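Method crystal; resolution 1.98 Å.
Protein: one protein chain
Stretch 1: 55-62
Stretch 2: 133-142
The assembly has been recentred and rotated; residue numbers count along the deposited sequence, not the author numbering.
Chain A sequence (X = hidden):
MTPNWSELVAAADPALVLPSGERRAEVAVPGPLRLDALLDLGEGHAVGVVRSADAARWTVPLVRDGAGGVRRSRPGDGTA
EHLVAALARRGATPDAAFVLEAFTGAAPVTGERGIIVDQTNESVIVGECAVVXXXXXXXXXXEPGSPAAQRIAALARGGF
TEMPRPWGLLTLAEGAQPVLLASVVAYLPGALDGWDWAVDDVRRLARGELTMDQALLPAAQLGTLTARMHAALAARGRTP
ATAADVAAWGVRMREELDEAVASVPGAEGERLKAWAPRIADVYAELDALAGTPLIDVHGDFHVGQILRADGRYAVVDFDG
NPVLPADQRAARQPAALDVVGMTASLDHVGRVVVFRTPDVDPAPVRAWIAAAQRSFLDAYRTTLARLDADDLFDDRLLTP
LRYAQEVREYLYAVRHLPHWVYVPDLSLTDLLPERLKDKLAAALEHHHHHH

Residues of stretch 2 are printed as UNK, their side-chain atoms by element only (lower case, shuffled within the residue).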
ATOM      1  N   ALA A  55       4.007 -27.239   1.163  1.00 42.55           N
ATOM      2  CA  ALA A  55       4.973 -26.331   0.540  1.00 41.58           C
ATOM      3  C   ALA A  55       4.695 -24.860   0.824  1.00 36.27           C
ATOM      4  O   ALA A  55       5.459 -23.997   0.363  1.00 37.32           O
ATOM      5  CB  ALA A  55       5.049 -26.534  -0.986  1.00 44.82           C
ATOM      6  N   ALA A  56       3.640 -24.527   1.568  1.00 36.71           N
ATOM      7  CA  ALA A  56       3.420 -23.142   1.955  1.00 36.64           C
ATOM      8  C   ALA A  56       4.519 -22.675   2.909  1.00 32.41           C
ATOM      9  O   ALA A  56       4.934 -23.410   3.806  1.00 35.42           O
ATOM     10  CB  ALA A  56       2.059 -22.977   2.616  1.00 41.17           C
ATOM     11  N   ARG A  57       4.996 -21.454   2.701  1.00 32.73           N
ATOM     12  CA  ARG A  57       6.084 -20.883   3.485  1.00 33.77           C
ATOM     13  C   ARG A  57       5.555 -19.793   4.396  1.00 31.77           C
ATOM     14  O   ARG A  57       4.618 -19.070   4.048  1.00 32.54           O
ATOM     15  CB  ARG A  57       7.182 -20.293   2.601  1.00 35.38           C
ATOM     16  CG  ARG A  57       7.998 -21.307   1.856  1.00 41.12           C
ATOM     17  CD  ARG A  57       9.385 -20.739   1.525  1.00 47.74           C
ATOM     18  NE  ARG A  57       9.317 -19.477   0.790  1.00 48.92           N
ATOM     19  CZ  ARG A  57      10.378 -18.734   0.482  1.00 48.51           C
ATOM     20  NH1 ARG A  57      10.222 -17.600  -0.184  1.00 48.65           N
ATOM     21  NH2 ARG A  57      11.590 -19.121   0.847  1.00 45.59           N
ATOM     22  N   TRP A  58       6.195 -19.656   5.563  1.00 32.31           N
ATOM     23  CA  TRP A  58       5.703 -18.787   6.613  1.00 28.66           C
ATOM     24  C   TRP A  58       6.852 -18.091   7.332  1.00 27.17           C
ATOM     25  O   TRP A  58       7.896 -18.696   7.574  1.00 28.07           O
ATOM     26  CB  TRP A  58       4.905 -19.592   7.670  1.00 32.07           C
ATOM     27  CG  TRP A  58       3.846 -20.491   7.104  1.00 34.42           C
ATOM     28  CD1 TRP A  58       4.028 -21.730   6.535  1.00 33.48           C
ATOM     29  CD2 TRP A  58       2.444 -20.235   7.072  1.00 31.98           C
ATOM     30  NE1 TRP A  58       2.817 -22.253   6.160  1.00 32.27           N
ATOM     31  CE2 TRP A  58       1.830 -21.352   6.470  1.00 32.65           C
ATOM     32  CE3 TRP A  58       1.646 -19.159   7.480  1.00 34.18           C
ATOM     33  CZ2 TRP A  58       0.449 -21.425   6.260  1.00 35.05           C
ATOM     34  CZ3 TRP A  58       0.270 -19.245   7.283  1.00 35.22           C
ATOM     35  CH2 TRP A  58      -0.308 -20.360   6.679  1.00 36.23           C
ATOM     36  N   THR A  59       6.642 -16.837   7.700  1.00 27.78           N
ATOM     37  CA  THR A  59       7.509 -16.145   8.652  1.00 27.94           C
ATOM     38  C   THR A  59       6.958 -16.420  10.038  1.00 26.38           C
ATOM     39  O   THR A  59       5.786 -16.140  10.299  1.00 26.96           O
ATOM     40  CB  THR A  59       7.552 -14.639   8.411  1.00 29.96           C
ATOM     41  OG1 THR A  59       7.997 -14.383   7.080  1.00 30.26           O
ATOM     42  CG2 THR A  59       8.496 -13.939   9.415  1.00 30.65           C
ATOM     43  N   VAL A  60       7.799 -16.946  10.922  1.00 26.64           N
ATOM     44  CA  VAL A  60       7.327 -17.288  12.257  1.00 26.26           C
ATOM     45  C   VAL A  60       8.255 -16.691  13.302  1.00 27.01           C
ATOM     46  O   VAL A  60       9.425 -17.100  13.375  1.00 25.29           O
ATOM     47  CB  VAL A  60       7.230 -18.813  12.443  1.00 26.68           C
ATOM     48  CG1 VAL A  60       6.528 -19.100  13.764  1.00 27.14           C
ATOM     49  CG2 VAL A  60       6.483 -19.463  11.274  1.00 27.28           C
ATOM     50  N   PRO A  61       7.790 -15.742  14.127  1.00 25.77           N
ATOM     51  CA  PRO A  61       8.577 -15.360  15.297  1.00 25.43           C
ATOM     52  C   PRO A  61       8.509 -16.472  16.320  1.00 25.78           C
ATOM     53  O   PRO A  61       7.423 -16.928  16.686  1.00 27.08           O
ATOM     54  CB  PRO A  61       7.892 -14.072  15.792  1.00 28.77           C
ATOM     55  CG  PRO A  61       6.456 -14.266  15.404  1.00 31.25           C
ATOM     56  CD  PRO A  61       6.477 -15.064  14.099  1.00 26.33           C
ATOM     57  N   LEU A  62       9.672 -16.925  16.771  1.00 25.48           N
ATOM     58  CA  LEU A  62       9.761 -18.109  17.597  1.00 25.88           C
ATOM     59  C   LEU A  62      10.365 -17.790  18.957  1.00 27.42           C
ATOM     60  O   LEU A  62      11.245 -16.928  19.095  1.00 25.41           O
ATOM     61  CB  LEU A  62      10.610 -19.195  16.917  1.00 28.03           C
ATOM     62  CG  LEU A  62       9.999 -19.774  15.646  1.00 30.64           C
ATOM     63  CD1 LEU A  62      11.107 -20.433  14.830  1.00 29.88           C
ATOM     64  CD2 LEU A  62       8.895 -20.774  15.959  1.00 30.98           C
ATOM     65  N   UNK A 133       6.136  -5.198  12.361  1.00 27.57           N
ATOM     66  CA  UNK A 133       5.123  -5.867  11.547  1.00 27.63           C
ATOM     67  C   UNK A 133       5.771  -7.120  10.987  1.00 27.17           C
ATOM     68  O   UNK A 133       6.695  -7.014  10.167  1.00 27.59           O
ATOM     69  n   UNK A 133       1.545  -4.243   6.552  1.00 65.47           N
ATOM     70  c   UNK A 133       4.632  -4.957  10.429  1.00 33.80           C
ATOM     71  c   UNK A 133       1.939  -5.165   7.659  1.00 59.88           C
ATOM     72  c   UNK A 133       3.067  -4.585   8.507  1.00 50.97           C
ATOM     73  c   UNK A 133       3.564  -5.590   9.545  1.00 41.69           C
ATOM     74  N   UNK A 134       5.300  -8.284  11.441  1.00 24.54           N
ATOM     75  CA  UNK A 134       5.749  -9.557  10.916  1.00 26.61           C
ATOM     76  C   UNK A 134       4.989  -9.896   9.640  1.00 28.76           C
ATOM     77  O   UNK A 134       3.755  -9.868   9.619  1.00 28.64           O
ATOM     78  c   UNK A 134       7.713 -10.432  14.917  1.00 26.55           C
ATOM     79  c   UNK A 134       5.552 -10.176  14.420  1.00 26.02           C
ATOM     80  c   UNK A 134       8.949 -10.503  15.540  1.00 25.93           C
ATOM     81  c   UNK A 134       7.545 -10.686  13.538  1.00 24.54           C
ATOM     82  n   UNK A 134       6.483 -10.127  15.430  1.00 26.36           N
ATOM     83  c   UNK A 134       6.165 -10.522  13.245  1.00 26.81           C
ATOM     84  c   UNK A 134      10.028 -10.846  14.773  1.00 28.71           C
ATOM     85  c   UNK A 134       8.660 -11.034  12.777  1.00 24.49           C
ATOM     86  c   UNK A 134       9.889 -11.111  13.393  1.00 27.83           C
ATOM     87  c   UNK A 134       5.508 -10.689  11.919  1.00 28.06           C
ATOM     88  N   UNK A 135       5.714 -10.233   8.589  1.00 29.10           N
ATOM     89  CA  UNK A 135       5.102 -10.955   7.489  1.00 33.23           C
ATOM     90  C   UNK A 135       4.609 -12.276   8.065  1.00 37.50           C
ATOM     91  O   UNK A 135       5.114 -12.757   9.093  1.00 41.92           O
ATOM     92  c   UNK A 135       6.094 -11.173   6.355  1.00 34.12           C
ATOM     93  N   UNK A 136       3.578 -12.822   7.463  1.00 30.51           N
ATOM     94  CA  UNK A 136       3.059 -14.116   7.908  1.00 33.84           C
ATOM     95  C   UNK A 136       3.253 -15.110   6.766  1.00 35.53           C
ATOM     96  O   UNK A 136       4.218 -15.890   6.753  1.00 34.48           O
ATOM     97  c   UNK A 136       1.038 -15.370   8.732  1.00 38.54           C
ATOM     98  c   UNK A 136       1.591 -14.003   8.337  1.00 37.22           C
ATOM     99  c   UNK A 136       1.460 -13.027   9.488  1.00 37.35           C
ATOM    100  N   UNK A 137       2.364 -15.071   5.784  1.00 37.96           N
ATOM    101  CA  UNK A 137       2.499 -15.934   4.614  1.00 40.01           C
ATOM    102  C   UNK A 137       3.517 -15.321   3.661  1.00 32.15           C
ATOM    103  O   UNK A 137       3.475 -14.127   3.379  1.00 29.87           O
ATOM    104  c   UNK A 137       1.150 -17.029   2.730  1.00 70.29           C
ATOM    105  n   UNK A 137      -0.842 -19.788   2.199  1.00101.96           N
ATOM    106  c   UNK A 137       0.299 -19.961   1.542  1.00100.52           C
ATOM    107  n   UNK A 137       1.410 -19.348   1.946  1.00 93.23           N
ATOM    108  n   UNK A 137       0.331 -20.749   0.477  1.00104.18           N
ATOM    109  c   UNK A 137       1.491 -18.459   3.105  1.00 82.71           C
ATOM    110  c   UNK A 137       1.141 -16.110   3.931  1.00 55.13           C
ATOM    111  N   UNK A 138       4.442 -16.137   3.190  1.00 33.38           N
ATOM    112  CA  UNK A 138       5.457 -15.708   2.237  1.00 33.57           C
ATOM    113  C   UNK A 138       5.164 -16.289   0.857  1.00 38.28           C
ATOM    114  O   UNK A 138       4.487 -17.313   0.731  1.00 35.99           O
ATOM    115  c   UNK A 138       6.846 -16.180   2.681  1.00 32.12           C
ATOM    116  c   UNK A 138       8.613 -16.331   4.456  1.00 31.20           C
ATOM    117  c   UNK A 138       7.355 -15.604   4.012  1.00 32.18           C
ATOM    118  c   UNK A 138       7.596 -14.090   3.889  1.00 31.53           C
ATOM    119  N   UNK A 139       5.695 -15.687  -0.199  1.00 38.59           N
ATOM    120  CA  UNK A 139       5.644 -16.340  -1.515  1.00 41.42           C
ATOM    121  C   UNK A 139       6.535 -17.572  -1.555  1.00 43.30           C
ATOM    122  O   UNK A 139       7.396 -17.784  -0.692  1.00 40.25           O
ATOM    123  c   UNK A 139       6.962 -14.332  -1.628  1.00 41.31           C
ATOM    124  c   UNK A 139       6.336 -14.358  -0.247  1.00 39.16           C
ATOM    125  c   UNK A 139       6.143 -15.254  -2.478  1.00 42.68           C
ATOM    126  N   UNK A 140       6.302 -18.408  -2.572  1.00 42.49           N
ATOM    127  CA  UNK A 140       7.202 -19.521  -2.834  1.00 44.80           C
ATOM    128  C   UNK A 140       8.616 -19.002  -3.090  1.00 44.75           C
ATOM    129  O   UNK A 140       8.827 -17.845  -3.444  1.00 40.90           O
ATOM    130  c   UNK A 140       6.718 -20.332  -4.038  1.00 47.57           C
ATOM    131  N   UNK A 141       9.595 -19.880  -2.904  1.00 49.81           N
ATOM    132  CA  UNK A 141      10.991 -19.468  -3.022  1.00 53.98           C
ATOM    133  C   UNK A 141      11.276 -18.967  -4.430  1.00 53.56           C
ATOM    134  O   UNK A 141      10.906 -19.604  -5.418  1.00 54.04           O
ATOM    135  c   UNK A 141      14.248 -21.370  -2.018  1.00 74.09           C
ATOM    136  c   UNK A 141      11.919 -20.630  -2.670  1.00 62.97           C
ATOM    137  o   UNK A 141      13.766 -22.528  -1.980  1.00 75.75           O
ATOM    138  c   UNK A 141      13.384 -20.238  -2.551  1.00 67.86           C
ATOM    139  o   UNK A 141      15.406 -21.099  -1.633  1.00 75.50           O
ATOM    140  N   UNK A 142      11.928 -17.811  -4.517  1.00 54.30           N
ATOM    141  CA  UNK A 142      12.240 -17.197  -5.783  1.00 54.86           C
ATOM    142  C   UNK A 142      11.105 -16.455  -6.450  1.00 52.65           C
ATOM    143  O   UNK A 142      11.332 -15.834  -7.492  1.00 54.99           O
TER
HETATM  144  O   HOH W   1       4.565 -14.134  11.582  1.00 43.43           O

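Position 133 carries four carbons in a row ending in a nitrogen. The chain is fully extended and touches nothing on stretch 1. This is Lys133.

Position 134 has one carbon, then fused five- and six-membered rings holding eight carbons and one nitrogen. Only tryptophan fits, so this is Trp134. Its CB points toward stretch 1, and Pro61 CB lies over one face of the six-membered ring, 3.8 Å from its centroid. This is a CH-pi contact.

Position 135 has a single side-chain carbon, which lies 3.8 Å from Thr59 OG1. It is Ala135. Its backbone O sits 3.2 Å from Thr59 CB.

Position 136 has three carbons, one bearing the other two. The fork at the first carbon marks Val136. Its CB points away from stretch 1, yet CG1 reaches the edge of the Trp58 ring, 4.0 Å from CE3.

Position 137 has three carbons, a nitrogen, then a carbon bearing two more nitrogens. That is a guanidinium, so the residue is Arg137. Its CD stands almost exactly on the normal of the Trp58 six-membered ring, 4.2 Å from the centroid. Ala56 CB lies over one face of the guanidinium, 3.5 Å from Arg137 NH2. Arg137 is poorly ordered.

Position 138 has four carbons, forked at the second. It is Leu138. Its CD2 comes within 3.2 Å of Thr59 OG1, a buried hydroxyl with no polar partner in the model.

At position 139 three carbons close a ring onto the backbone N, which identifies Pro139. Its CA-to-CB bond points away from stretch 1. Pro139 O accepts hydrogen bonds from Arg57 NE at 3.0 Å and Arg57 NH1 at 2.9 Å.

Position 140 has one carbon, directed away from stretch 1. It is Ala140.

Position 141 has three carbons, the third with two oxygens: Glu141. Its CA lies over one face of the Arg57 guanidinium, 3.5 Å from Arg57 NH1. Glu141 is poorly ordered.

Position 142 has no side chain and a positive phi, which favours glycine. It is Gly142.

The stretches run antiparallel, with Trp58 opposite Arg137. Thr59 N donates to Val136 O at 2.8 Å, and Leu138 N donates to Arg57 O at 3.1 Å. The O of water 1 lies 2.7 Å from Thr59 O and 2.9 Å from Ala135 O, in hydrogen-bonding reach of both backbones. The Arg57 guanidinium extends the contact to Pro139, while Trp58 and Trp134 each offer a ring face to an aliphatic carbon of the other stretch.

Stretch 2, residues 133-142: KWAVRLPAEG
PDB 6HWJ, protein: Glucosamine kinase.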